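Local coordinates for Lmo2445 protein (Listeria monocytogenes EGD-e, PDB 5HZL), which is of unknown function but, as a secreted internalin-like leucine-rich-repeat protein that binds calcium ions, may take part in contacts with the host, at residues 14-19 against 46-51. Sequence-based numbering, arbitrary orientation.
Sequences VPLPAP and ITQADL
Ala18 and Ile46 pair in the short antiparallel two-strand sheet (18-19 with 45-46) of the internalin N-terminal cap, the small helical region related to EF-hands that precedes the leucine-rich repeats. They form a hydrogen-bonded pair: Ile46 N gives a nearly straight bond to Ala18 O at 3.0 Å (173°), while the return bond from Ala18 N to Ile46 O is weak, at 3.4 Å. The same Ile46 O also receives a CA-H...O contact from Pro17 CA. The cis peptide bond before Pro17 bends the chain as it enters the strand.

Both Ala18 and Ile46 direct their side chains to the same face of the sheet. Ala18 is buried, and its small methyl does not touch the other segment. Ile46 has CG1 between its backbone N and carbonyl carbon (chi1 56°), which sets CG1 beside the Ala18 carbonyl; beyond the sheet its side chain also touches Leu37. In this cap the strand 45-46 directly follows the calcium-binding loop, and Asp44, a calcium ligand, lies close by.

Thr47 is the N-cap of helix 48-51 and forms a capping box with Asp50. Its OG1 accepts from Asp50 N at 3.1 Å, and Thr47 N donates to Asp50 OD2, so each residue serves the other's backbone N-H. Leu16 points toward this turn, its CG anti to the carbonyl carbon (chi1 -60°). Its CD1 lies 3.8 Å from Gln48 N and 4.0 Å from Leu51 CD1, whereas CD2 packs loosely, 4.0 Å from Ile46 O with Ile46 CG1 a little farther off. A branched leucine can thus meet helix and strand together. Gln48 OE1 is in van der Waals contact with Leu16 CD1 (3.8 Å), while NE2 hydrogen-bonds to Asp52 OD1 and Val76 O.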
# COMPACT_ATOMS: atom_id res chain seq x y z
N VAL A 14 22.67 -9.62 -19.75
CA VAL A 14 22.73 -10.44 -20.96
C VAL A 14 23.54 -9.60 -21.94
O VAL A 14 23.14 -8.49 -22.25
CB VAL A 14 21.31 -10.77 -21.52
CG1 VAL A 14 21.36 -11.27 -22.96
CG2 VAL A 14 20.62 -11.78 -20.62
N PRO A 15 24.68 -10.13 -22.44
CA PRO A 15 25.51 -9.29 -23.32
C PRO A 15 24.85 -8.86 -24.63
O PRO A 15 24.20 -9.67 -25.28
CB PRO A 15 26.74 -10.17 -23.59
CG PRO A 15 26.66 -11.32 -22.64
CD PRO A 15 25.20 -11.50 -22.36
N LEU A 16 25.02 -7.59 -24.98
CA LEU A 16 24.49 -6.98 -26.20
C LEU A 16 25.63 -6.68 -27.21
O LEU A 16 26.77 -6.44 -26.79
CB LEU A 16 23.75 -5.68 -25.86
CG LEU A 16 22.54 -5.77 -24.92
CD1 LEU A 16 21.98 -4.38 -24.66
CD2 LEU A 16 21.45 -6.68 -25.47
N PRO A 17 25.36 -6.63 -28.52
CA PRO A 17 24.02 -6.82 -29.10
C PRO A 17 23.46 -8.23 -28.99
O PRO A 17 24.21 -9.21 -28.89
CB PRO A 17 24.21 -6.44 -30.57
CG PRO A 17 25.50 -5.69 -30.63
CD PRO A 17 26.35 -6.27 -29.54
N ALA A 18 22.14 -8.31 -28.97
CA ALA A 18 21.43 -9.58 -28.88
C ALA A 18 19.98 -9.41 -29.27
O ALA A 18 19.47 -8.29 -29.23
CB ALA A 18 21.53 -10.14 -27.47
N PRO A 19 19.30 -10.52 -29.65
CA PRO A 19 17.87 -10.40 -29.98
C PRO A 19 17.05 -10.02 -28.74
O PRO A 19 17.43 -10.36 -27.60
CB PRO A 19 17.46 -11.80 -30.48
CG PRO A 19 18.73 -12.54 -30.70
CD PRO A 19 19.79 -11.90 -29.83
N ILE A 46 18.92 -5.74 -30.74
CA ILE A 46 18.97 -4.43 -30.12
C ILE A 46 20.35 -4.19 -29.53
O ILE A 46 21.05 -5.14 -29.14
CB ILE A 46 17.90 -4.23 -29.02
CG1 ILE A 46 18.02 -5.32 -27.94
CG2 ILE A 46 16.53 -4.22 -29.67
CD1 ILE A 46 17.12 -5.10 -26.74
N THR A 47 20.71 -2.92 -29.46
CA THR A 47 21.99 -2.49 -28.95
C THR A 47 21.76 -1.74 -27.67
O THR A 47 20.62 -1.40 -27.35
CB THR A 47 22.67 -1.53 -29.95
OG1 THR A 47 21.84 -0.37 -30.14
CG2 THR A 47 22.90 -2.22 -31.31
N GLN A 48 22.84 -1.46 -26.94
CA GLN A 48 22.73 -0.69 -25.71
C GLN A 48 22.24 0.72 -26.09
O GLN A 48 21.52 1.35 -25.31
CB GLN A 48 24.05 -0.65 -24.93
CG GLN A 48 23.97 0.14 -23.62
CD GLN A 48 22.96 -0.40 -22.62
OE1 GLN A 48 23.00 -1.58 -22.25
NE2 GLN A 48 22.07 0.46 -22.16
N ALA A 49 22.61 1.20 -27.29
CA ALA A 49 22.16 2.50 -27.81
C ALA A 49 20.65 2.53 -28.02
O ALA A 49 20.03 3.59 -27.86
CB ALA A 49 22.87 2.84 -29.10
N ASP A 50 20.05 1.39 -28.40
CA ASP A 50 18.59 1.30 -28.57
C ASP A 50 17.90 1.40 -27.20
O ASP A 50 16.93 2.14 -27.03
CB ASP A 50 18.15 0.01 -29.29
CG ASP A 50 18.47 0.00 -30.79
OD1 ASP A 50 18.28 1.04 -31.46
OD2 ASP A 50 18.86 -1.07 -31.32
N LEU A 51 18.41 0.66 -26.21
CA LEU A 51 17.82 0.73 -24.86
C LEU A 51 17.94 2.14 -24.26
O LEU A 51 17.08 2.56 -23.48
CB LEU A 51 18.43 -0.30 -23.90
CG LEU A 51 18.26 -1.79 -24.22
CD1 LEU A 51 18.79 -2.63 -23.07
CD2 LEU A 51 16.80 -2.12 -24.47